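Local coordinates for protein transglutaminase elicitor (Phytophthora sojae, PDB 3TW5) that catalyses transamidation that joins glutamine side chains to primary amines, and probably acts as an elicitor of plant innate immunity, at residues A[45-50]-A[78-83]; A[238-243]-A[271-276]; A[302-307]-A[319-324]. The protein carries 1 engineered substitution. One frame throughout, in Å; residues are numbered along the deposited sequence.

Interaction 1 of 3, residues A[45-50]-A[78-83]; sequences YQDSIN and AVSKKN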
loop_
_atom_site.group_PDB
_atom_site.type_symbol
_atom_site.label_atom_id
_atom_site.label_comp_id
_atom_site.label_asym_id
_atom_site.label_seq_id
_atom_site.Cartn_x
_atom_site.Cartn_y
_atom_site.Cartn_z
ATOM N N TYR A 45 -2.974 14.402 10.614
ATOM C CA TYR A 45 -3.799 15.064 11.627
ATOM C C TYR A 45 -3.384 14.726 13.067
ATOM O O TYR A 45 -3.793 15.408 14.010
ATOM C CB TYR A 45 -5.289 14.775 11.392
ATOM C CG TYR A 45 -5.800 13.536 12.086
ATOM C CD1 TYR A 45 -6.422 13.620 13.334
ATOM C CD2 TYR A 45 -5.662 12.281 11.501
ATOM C CE1 TYR A 45 -6.890 12.483 13.982
ATOM C CE2 TYR A 45 -6.131 11.137 12.138
ATOM C CZ TYR A 45 -6.739 11.247 13.378
ATOM O OH TYR A 45 -7.199 10.119 14.011
ATOM N N GLN A 46 -2.585 13.673 13.230
ATOM C CA GLN A 46 -2.041 13.307 14.540
ATOM C C GLN A 46 -0.560 13.664 14.673
ATOM O O GLN A 46 0.131 13.176 15.577
ATOM C CB GLN A 46 -2.269 11.823 14.823
ATOM C CG GLN A 46 -3.679 11.500 15.289
ATOM C CD GLN A 46 -3.869 10.033 15.599
ATOM O OE1 GLN A 46 -3.465 9.160 14.825
ATOM N NE2 GLN A 46 -4.488 9.749 16.738
ATOM N N ASP A 47 -0.098 14.528 13.769
ATOM C CA ASP A 47 1.283 15.018 13.725
ATOM C C ASP A 47 2.290 13.927 13.349
ATOM O O ASP A 47 3.331 13.782 13.992
ATOM C CB ASP A 47 1.671 15.710 15.041
ATOM C CG ASP A 47 2.655 16.845 14.837
ATOM O OD1 ASP A 47 3.560 17.003 15.680
ATOM O OD2 ASP A 47 2.522 17.583 13.840
ATOM N N SER A 48 1.970 13.172 12.299
ATOM C CA SER A 48 2.850 12.128 11.760
ATOM C C SER A 48 3.479 11.249 12.846
ATOM O O SER A 48 2.769 10.723 13.701
ATOM C CB SER A 48 3.924 12.741 10.848
ATOM O OG SER A 48 4.694 11.736 10.210
ATOM N N ILE A 49 4.801 11.103 12.810
ATOM C CA ILE A 49 5.511 10.220 13.736
ATOM C C ILE A 49 5.848 10.892 15.068
ATOM O O ILE A 49 6.499 10.293 15.926
ATOM C CB ILE A 49 6.783 9.593 13.094
ATOM C CG1 ILE A 49 7.838 10.660 12.779
ATOM C CG2 ILE A 49 6.407 8.789 11.850
ATOM C CD1 ILE A 49 9.255 10.118 12.694
ATOM N N ASN A 50 5.398 12.134 15.234
ATOM C CA ASN A 50 5.477 12.835 16.516
ATOM C C ASN A 50 4.463 12.290 17.520
ATOM O O ASN A 50 4.551 12.573 18.716
ATOM C CB ASN A 50 5.238 14.339 16.336
ATOM C CG ASN A 50 6.469 15.088 15.861
ATOM O OD1 ASN A 50 7.568 14.543 15.790
ATOM N ND2 ASN A 50 6.283 16.359 15.542
ATOM N N ALA A 78 10.543 19.847 12.629
ATOM C CA ALA A 78 10.876 19.528 11.246
ATOM C C ALA A 78 9.917 18.479 10.705
ATOM O O ALA A 78 9.404 18.615 9.593
ATOM C CB ALA A 78 12.302 19.043 11.143
ATOM N N VAL A 79 9.680 17.442 11.508
ATOM C CA VAL A 79 8.718 16.394 11.188
ATOM C C VAL A 79 7.338 16.999 10.934
ATOM O O VAL A 79 6.676 16.661 9.953
ATOM C CB VAL A 79 8.651 15.330 12.315
ATOM C CG1 VAL A 79 7.457 14.401 12.139
ATOM C CG2 VAL A 79 9.940 14.527 12.363
ATOM N N SER A 80 6.924 17.914 11.806
ATOM C CA SER A 80 5.606 18.529 11.700
ATOM C C SER A 80 5.458 19.451 10.486
ATOM O O SER A 80 4.386 19.519 9.884
ATOM C CB SER A 80 5.261 19.281 12.985
ATOM O OG SER A 80 3.898 19.663 12.986
ATOM N N LYS A 81 6.534 20.155 10.134
ATOM C CA LYS A 81 6.509 21.101 9.017
ATOM C C LYS A 81 6.419 20.396 7.665
ATOM O O LYS A 81 5.823 20.923 6.729
ATOM C CB LYS A 81 7.730 22.023 9.054
ATOM N N LYS A 82 7.008 19.207 7.570
ATOM C CA LYS A 82 7.017 18.452 6.319
ATOM C C LYS A 82 5.861 17.462 6.229
ATOM O O LYS A 82 5.260 17.299 5.167
ATOM C CB LYS A 82 8.346 17.708 6.139
ATOM C CG LYS A 82 9.596 18.563 6.335
ATOM C CD LYS A 82 9.945 19.386 5.100
ATOM C CE LYS A 82 11.194 20.223 5.342
ATOM N NZ LYS A 82 11.512 21.087 4.177
ATOM N N ASN A 83 5.547 16.811 7.347
ATOM C CA ASN A 83 4.615 15.684 7.346
ATOM C C ASN A 83 3.481 15.759 8.366
ATOM O O ASN A 83 2.473 15.065 8.223
ATOM C CB ASN A 83 5.392 14.379 7.533
ATOM C CG ASN A 83 6.314 14.080 6.370
ATOM O OD1 ASN A 83 7.505 14.384 6.413
ATOM N ND2 ASN A 83 5.763 13.491 5.318
#
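D47 and S80 hold a tight turn against the last turns of helix 72-82. Residues D47 to N50 form a type II' beta turn, closed by N50 N to D47 O at 2.9 Å, and its side chains fan out over one flank of the helix. S80 OG stands anti to its backbone N (chi1 -169°) and donates to D47 OD2 at 2.6 Å, arriving on the syn lone pair, the side of the other carboxylate oxygen. D47 OD1 is engaged differently: N50 ND2 approaches from well above the carboxylate plane at 2.8 Å, while the oxygen lies nearly in the plane of the N50 amide and the bond is fairly straight (163°). R112 adds a salt bridge to OD1 and the N-H of I85 a hydrogen bond to OD2, an arrangement that would probably stabilise a negative charge on this buried group. The S80 hydroxyl also accepts from D86 N, and N50 ND2 reaches M76 O one turn back on the helix, linking turn, helix and following loop in one polar network.

Beside that network V79 supplies the apolar surface: its CG1 meets the amide of N50 tip to tip, 3.7 Å from N50 OD1. I49 crosses V79 at about a right angle, CG1 of I49 resting 3.8 Å from CG1 of V79. A61 of helix 60-67 touches both I49 and N50, and L163 of helix 154-167 touches S48, I49 and N83, so that three helices touch the turn. N83, the first residue beyond helical geometry, sends ND2 off to D166 OD2, whereas its CB remains at the turn, 3.8 Å from S48 OG.

Interaction 2 of 3, residues A[238-243]-A[271-276]; sequences FKVYEQ and VYVKSR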
loop_
_atom_site.group_PDB
_atom_site.type_symbol
_atom_site.label_atom_id
_atom_site.label_comp_id
_atom_site.label_asym_id
_atom_site.label_seq_id
_atom_site.Cartn_x
_atom_site.Cartn_y
_atom_site.Cartn_z
ATOM N N PHE A 238 -2.960 -13.425 -3.891
ATOM C CA PHE A 238 -4.006 -13.422 -4.905
ATOM C C PHE A 238 -4.456 -14.858 -5.152
ATOM O O PHE A 238 -3.632 -15.731 -5.448
ATOM C CB PHE A 238 -3.470 -12.787 -6.192
ATOM C CG PHE A 238 -4.357 -12.976 -7.393
ATOM C CD1 PHE A 238 -5.471 -12.167 -7.587
ATOM C CD2 PHE A 238 -4.058 -13.942 -8.347
ATOM C CE1 PHE A 238 -6.284 -12.330 -8.710
ATOM C CE2 PHE A 238 -4.864 -14.114 -9.472
ATOM C CZ PHE A 238 -5.978 -13.307 -9.654
ATOM N N LYS A 239 -5.758 -15.101 -5.021
ATOM C CA LYS A 239 -6.317 -16.434 -5.255
ATOM C C LYS A 239 -7.532 -16.394 -6.176
ATOM O O LYS A 239 -8.430 -15.572 -5.998
ATOM C CB LYS A 239 -6.674 -17.123 -3.934
ATOM C CG LYS A 239 -7.004 -18.599 -4.090
ATOM C CD LYS A 239 -7.362 -19.255 -2.768
ATOM C CE LYS A 239 -7.582 -20.752 -2.970
ATOM N NZ LYS A 239 -7.729 -21.487 -1.684
ATOM N N VAL A 240 -7.534 -17.284 -7.166
ATOM C CA VAL A 240 -8.664 -17.459 -8.068
ATOM C C VAL A 240 -9.624 -18.472 -7.447
ATOM O O VAL A 240 -9.247 -19.616 -7.177
ATOM C CB VAL A 240 -8.212 -17.941 -9.469
ATOM C CG1 VAL A 240 -9.408 -18.097 -10.403
ATOM C CG2 VAL A 240 -7.195 -16.979 -10.067
ATOM N N TYR A 241 -10.859 -18.038 -7.216
ATOM C CA TYR A 241 -11.866 -18.871 -6.567
ATOM C C TYR A 241 -12.769 -19.602 -7.559
ATOM O O TYR A 241 -13.324 -20.651 -7.235
ATOM C CB TYR A 241 -12.707 -18.032 -5.605
ATOM C CG TYR A 241 -12.080 -17.836 -4.241
ATOM C CD1 TYR A 241 -10.949 -17.035 -4.073
ATOM C CD2 TYR A 241 -12.628 -18.443 -3.112
ATOM C CE1 TYR A 241 -10.374 -16.851 -2.816
ATOM C CE2 TYR A 241 -12.063 -18.264 -1.851
ATOM C CZ TYR A 241 -10.938 -17.469 -1.711
ATOM O OH TYR A 241 -10.383 -17.293 -0.465
ATOM N N GLU A 242 -12.913 -19.050 -8.761
ATOM C CA GLU A 242 -13.767 -19.647 -9.782
ATOM C C GLU A 242 -13.361 -19.252 -11.200
ATOM O O GLU A 242 -13.146 -18.074 -11.491
ATOM C CB GLU A 242 -15.231 -19.265 -9.542
ATOM C CG GLU A 242 -16.228 -20.070 -10.370
ATOM C CD GLU A 242 -17.615 -19.458 -10.399
ATOM O OE1 GLU A 242 -18.140 -19.084 -9.326
ATOM O OE2 GLU A 242 -18.188 -19.364 -11.505
ATOM N N GLN A 243 -13.260 -20.252 -12.070
ATOM C CA GLN A 243 -13.140 -20.040 -13.508
ATOM C C GLN A 243 -14.258 -20.814 -14.188
ATOM O O GLN A 243 -14.377 -22.030 -14.013
ATOM C CB GLN A 243 -11.787 -20.516 -14.031
ATOM C CG GLN A 243 -10.610 -19.658 -13.613
ATOM C CD GLN A 243 -9.290 -20.192 -14.133
ATOM O OE1 GLN A 243 -9.123 -20.410 -15.334
ATOM N NE2 GLN A 243 -8.342 -20.405 -13.229
ATOM N N VAL A 271 -14.436 -16.178 -20.153
ATOM C CA VAL A 271 -14.293 -16.913 -18.900
ATOM C C VAL A 271 -14.690 -16.002 -17.749
ATOM O O VAL A 271 -14.087 -14.949 -17.552
ATOM C CB VAL A 271 -12.850 -17.449 -18.679
ATOM C CG1 VAL A 271 -12.717 -18.091 -17.304
ATOM C CG2 VAL A 271 -12.466 -18.454 -19.750
ATOM N N TYR A 272 -15.716 -16.402 -17.004
ATOM C CA TYR A 272 -16.111 -15.688 -15.799
ATOM C C TYR A 272 -15.146 -16.050 -14.687
ATOM O O TYR A 272 -14.958 -17.226 -14.377
ATOM C CB TYR A 272 -17.544 -16.041 -15.391
ATOM C CG TYR A 272 -17.933 -15.547 -14.008
ATOM C CD1 TYR A 272 -18.384 -14.243 -13.813
ATOM C CD2 TYR A 272 -17.847 -16.384 -12.898
ATOM C CE1 TYR A 272 -18.740 -13.788 -12.554
ATOM C CE2 TYR A 272 -18.198 -15.937 -11.634
ATOM C CZ TYR A 272 -18.644 -14.638 -11.469
ATOM O OH TYR A 272 -18.995 -14.190 -10.216
ATOM N N VAL A 273 -14.530 -15.035 -14.095
ATOM C CA VAL A 273 -13.568 -15.253 -13.025
ATOM C C VAL A 273 -14.007 -14.534 -11.760
ATOM O O VAL A 273 -14.418 -13.375 -11.799
ATOM C CB VAL A 273 -12.133 -14.813 -13.427
ATOM C CG1 VAL A 273 -11.139 -15.069 -12.293
ATOM C CG2 VAL A 273 -11.680 -15.532 -14.691
ATOM N N LYS A 274 -13.943 -15.256 -10.648
ATOM C CA LYS A 274 -14.077 -14.674 -9.328
ATOM C C LYS A 274 -12.774 -14.939 -8.591
ATOM O O LYS A 274 -12.370 -16.094 -8.421
ATOM C CB LYS A 274 -15.257 -15.294 -8.581
ATOM C CG LYS A 274 -15.327 -14.945 -7.096
ATOM C CD LYS A 274 -16.492 -15.661 -6.431
ATOM C CE LYS A 274 -16.403 -15.585 -4.922
ATOM N NZ LYS A 274 -17.595 -16.178 -4.275
ATOM N N SER A 275 -12.112 -13.861 -8.177
ATOM C CA SER A 275 -10.816 -13.949 -7.505
ATOM C C SER A 275 -10.754 -12.997 -6.325
ATOM O O SER A 275 -11.518 -12.033 -6.257
ATOM C CB SER A 275 -9.677 -13.655 -8.484
ATOM O OG SER A 275 -9.821 -12.371 -9.062
ATOM N N ARG A 276 -9.844 -13.274 -5.395
ATOM C CA ARG A 276 -9.687 -12.449 -4.206
ATOM C C ARG A 276 -8.261 -11.932 -4.064
ATOM O O ARG A 276 -7.294 -12.695 -4.147
ATOM C CB ARG A 276 -10.128 -13.213 -2.952
ATOM C CG ARG A 276 -9.518 -12.720 -1.644
ATOM C CD ARG A 276 -10.142 -13.406 -0.451
ATOM N NE ARG A 276 -11.275 -12.640 0.054
ATOM C CZ ARG A 276 -11.282 -11.987 1.213
ATOM N NH1 ARG A 276 -10.216 -12.018 2.009
ATOM N NH2 ARG A 276 -12.363 -11.311 1.583
#
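Y241 and E242 point their backbone N-H groups at K274 O, at 2.7 Å from Y241 N and 3.0 Å from E242 N. This is a classic beta bulge in an antiparallel pair: two residues of strand 232-246 face one residue of strand 269-280, and the register shifts by one. K239 and R276 form a doubly hydrogen-bonded pair before it, and beyond it K274 N returns a bond to E242 O.

On one side of the sheet the Y241 ring runs alongside the R276 chain, CE1 of Y241 3.6 Å from CB of R276, with ring and guanidinium planes 68° apart. E242 runs extended until its OE2 meets the edge of the Y272 ring, 3.3 Å from CD2. On the other side V240 CG1 packs 4.0 Å from V273 CG1, and the F238 ring brings CE1 to 3.6 Å from S275 OG.

The next shell positions these groups. Y303 makes cation-pi contacts with K274 and R276 and an edge-to-face pair with Y241; Y306 OH bonds to S275 OG; H206 lies against F238, V240 and V273. T244 OG1 and the nitrogen of a bound 3-cyclohexyl-1-propylsulfonic acid, probably from the crystallisation liquor, both bond to E242 OE2. K274 NZ, 5.9 Å from E242 OE1, is too far for a salt bridge, but its charge may favour the ionised carboxylate.

Interaction 3 of 3, residues A[302-307]-A[319-324]; sequences QYYYYL and GEWVYG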
loop_
_atom_site.group_PDB
_atom_site.type_symbol
_atom_site.label_atom_id
_atom_site.label_comp_id
_atom_site.label_asym_id
_atom_site.label_seq_id
_atom_site.Cartn_x
_atom_site.Cartn_y
_atom_site.Cartn_z
ATOM N N GLN A 302 -10.710 -8.614 -0.700
ATOM C CA GLN A 302 -11.928 -8.311 -1.438
ATOM C C GLN A 302 -12.066 -9.227 -2.646
ATOM O O GLN A 302 -11.073 -9.571 -3.294
ATOM C CB GLN A 302 -11.926 -6.851 -1.891
ATOM C CG GLN A 302 -13.263 -6.358 -2.408
ATOM C CD GLN A 302 -13.358 -4.849 -2.412
ATOM O OE1 GLN A 302 -12.638 -4.167 -3.146
ATOM N NE2 GLN A 302 -14.256 -4.314 -1.592
ATOM N N TYR A 303 -13.300 -9.624 -2.941
ATOM C CA TYR A 303 -13.574 -10.397 -4.140
ATOM C C TYR A 303 -13.741 -9.476 -5.337
ATOM O O TYR A 303 -14.202 -8.339 -5.203
ATOM C CB TYR A 303 -14.818 -11.272 -3.963
ATOM C CG TYR A 303 -14.625 -12.434 -3.018
ATOM C CD1 TYR A 303 -13.923 -13.572 -3.411
ATOM C CD2 TYR A 303 -15.149 -12.397 -1.726
ATOM C CE1 TYR A 303 -13.746 -14.645 -2.541
ATOM C CE2 TYR A 303 -14.979 -13.461 -0.847
ATOM C CZ TYR A 303 -14.279 -14.582 -1.258
ATOM O OH TYR A 303 -14.112 -15.633 -0.384
ATOM N N TYR A 304 -13.342 -9.975 -6.501
ATOM C CA TYR A 304 -13.515 -9.261 -7.756
ATOM C C TYR A 304 -14.085 -10.201 -8.800
ATOM O O TYR A 304 -13.675 -11.359 -8.903
ATOM C CB TYR A 304 -12.191 -8.655 -8.232
ATOM C CG TYR A 304 -11.604 -7.664 -7.257
ATOM C CD1 TYR A 304 -12.182 -6.405 -7.080
ATOM C CD2 TYR A 304 -10.478 -7.986 -6.501
ATOM C CE1 TYR A 304 -11.651 -5.492 -6.178
ATOM C CE2 TYR A 304 -9.936 -7.077 -5.596
ATOM C CZ TYR A 304 -10.528 -5.833 -5.441
ATOM O OH TYR A 304 -10.001 -4.928 -4.549
ATOM N N TYR A 305 -15.038 -9.688 -9.566
ATOM C CA TYR A 305 -15.770 -10.477 -10.542
ATOM C C TYR A 305 -15.588 -9.838 -11.907
ATOM O O TYR A 305 -15.840 -8.643 -12.082
ATOM C CB TYR A 305 -17.256 -10.548 -10.166
ATOM C CG TYR A 305 -17.499 -10.770 -8.687
ATOM C CD1 TYR A 305 -17.609 -12.058 -8.162
ATOM C CD2 TYR A 305 -17.604 -9.688 -7.810
ATOM C CE1 TYR A 305 -17.823 -12.263 -6.802
ATOM C CE2 TYR A 305 -17.815 -9.880 -6.451
ATOM C CZ TYR A 305 -17.924 -11.169 -5.953
ATOM O OH TYR A 305 -18.136 -11.357 -4.604
ATOM N N TYR A 306 -15.144 -10.636 -12.870
ATOM C CA TYR A 306 -14.883 -10.135 -14.208
ATOM C C TYR A 306 -14.958 -11.214 -15.280
ATOM O O TYR A 306 -14.732 -12.396 -15.011
ATOM C CB TYR A 306 -13.527 -9.413 -14.265
ATOM C CG TYR A 306 -12.372 -10.134 -13.596
ATOM C CD1 TYR A 306 -12.086 -9.934 -12.245
ATOM C CD2 TYR A 306 -11.552 -10.999 -14.321
ATOM C CE1 TYR A 306 -11.023 -10.590 -11.627
ATOM C CE2 TYR A 306 -10.483 -11.657 -13.714
ATOM C CZ TYR A 306 -10.226 -11.448 -12.368
ATOM O OH TYR A 306 -9.172 -12.096 -11.770
ATOM N N LEU A 307 -15.303 -10.789 -16.490
ATOM C CA LEU A 307 -15.228 -11.640 -17.667
ATOM C C LEU A 307 -13.882 -11.413 -18.328
ATOM O O LEU A 307 -13.518 -10.275 -18.613
ATOM C CB LEU A 307 -16.340 -11.293 -18.665
ATOM C CG LEU A 307 -17.812 -11.568 -18.345
ATOM C CD1 LEU A 307 -18.698 -10.889 -19.381
ATOM C CD2 LEU A 307 -18.099 -13.066 -18.283
ATOM N N GLY A 319 -10.968 -7.887 -21.193
ATOM C CA GLY A 319 -11.828 -8.182 -20.057
ATOM C C GLY A 319 -12.870 -7.115 -19.794
ATOM O O GLY A 319 -12.833 -6.037 -20.394
ATOM N N GLU A 320 -13.804 -7.431 -18.897
ATOM C CA GLU A 320 -14.846 -6.503 -18.457
ATOM C C GLU A 320 -15.199 -6.773 -16.998
ATOM O O GLU A 320 -15.346 -7.927 -16.604
ATOM C CB GLU A 320 -16.107 -6.650 -19.317
ATOM C CG GLU A 320 -16.032 -6.030 -20.714
ATOM C CD GLU A 320 -16.014 -4.505 -20.705
ATOM O OE1 GLU A 320 -16.472 -3.896 -19.714
ATOM O OE2 GLU A 320 -15.547 -3.916 -21.703
ATOM N N TRP A 321 -15.332 -5.713 -16.204
ATOM C CA TRP A 321 -15.758 -5.843 -14.809
ATOM C C TRP A 321 -17.260 -6.123 -14.722
ATOM O O TRP A 321 -18.046 -5.557 -15.484
ATOM C CB TRP A 321 -15.438 -4.573 -14.020
ATOM C CG TRP A 321 -13.981 -4.222 -13.911
ATOM C CD1 TRP A 321 -13.333 -3.216 -14.565
ATOM C CD2 TRP A 321 -12.999 -4.859 -13.083
ATOM N NE1 TRP A 321 -12.010 -3.187 -14.201
ATOM C CE2 TRP A 321 -11.777 -4.187 -13.295
ATOM C CE3 TRP A 321 -13.032 -5.936 -12.188
ATOM C CZ2 TRP A 321 -10.596 -4.555 -12.645
ATOM C CZ3 TRP A 321 -11.855 -6.302 -11.541
ATOM C CH2 TRP A 321 -10.655 -5.613 -11.774
ATOM N N VAL A 322 -17.652 -6.993 -13.793
ATOM C CA VAL A 322 -19.067 -7.323 -13.568
ATOM C C VAL A 322 -19.411 -7.334 -12.074
ATOM O O VAL A 322 -18.536 -7.133 -11.231
ATOM C CB VAL A 322 -19.470 -8.688 -14.209
ATOM C CG1 VAL A 322 -19.278 -8.671 -15.724
ATOM C CG2 VAL A 322 -18.705 -9.847 -13.577
ATOM N N TYR A 323 -20.689 -7.565 -11.762
ATOM C CA TYR A 323 -21.179 -7.728 -10.382
ATOM C C TYR A 323 -20.740 -6.637 -9.398
ATOM O O TYR A 323 -20.385 -6.930 -8.248
ATOM C CB TYR A 323 -20.808 -9.111 -9.812
ATOM C CG TYR A 323 -21.699 -10.260 -10.238
ATOM C CD1 TYR A 323 -23.052 -10.062 -10.521
ATOM C CD2 TYR A 323 -21.192 -11.559 -10.320
ATOM C CE1 TYR A 323 -23.871 -11.126 -10.906
ATOM C CE2 TYR A 323 -22.001 -12.630 -10.700
ATOM C CZ TYR A 323 -23.340 -12.406 -10.991
ATOM O OH TYR A 323 -24.151 -13.457 -11.365
ATOM N N GLY A 324 -20.762 -5.385 -9.841
ATOM C CA GLY A 324 -20.452 -4.271 -8.949
ATOM C C GLY A 324 -18.978 -4.084 -8.635
ATOM O O GLY A 324 -18.620 -3.199 -7.855
#
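Y305 turns its CG anti to its carbonyl carbon (chi1 -42°), putting Y305 CG 3.9 Å from Y323 CB, whereas Y306 CG sits between backbone N and carbonyl carbon (chi1 46°), on the side of the hairpin where W321 lies. The Y323 ring edge points at the Y305 face in a T-shaped pair, centroids 5.8 Å apart and planes at 85°, and Y323 CB adds a 3.8 Å contact to Y305 CD2. The Y306 and W321 side chains extend together in one direction, with CD1 of Y306 3.7 Å from CZ3 of W321.

Between these aromatic groups runs the backbone of an antiparallel beta hairpin. L307 and E320 bond reciprocally, N to O, at 2.9 Å in each direction, and V322 N reaches Y305 O at 3.0 Å from above the carbonyl plane. V322 CG2 packs 3.8 Å from Y305 CB.

The outer partners place the hairpin. Y306 OH bonds to H206 of helix 202-215, while W321 NE1 bonds to L200 O. Helix 248-256 packs F255 on L307 and V322, and strand 269-280 flanks strand 299-310, its Y272 touching both Y305 and Y323.

From the N terminus, interaction 1 comes first: it closes a 27-residue connection, about half of it helical, holding a loop turn on helix 72-82. Interaction 2 follows, pairing strands 232-246 and 269-280 around a connection that includes helix 248-256. Interaction 3 then closes the short hairpin of strands 299-310 and 316-321. The three lie in series, without nesting or crossing. Interactions 2 and 3 meet in one antiparallel sheet, their centres about 9 Å apart, with strands 269-280 and 299-310 as neighbours. Interaction 1 stands on the opposite side of the chain's centre, about 41 Å from interaction 2 and 39 Å from interaction 3, centre to centre, among helices.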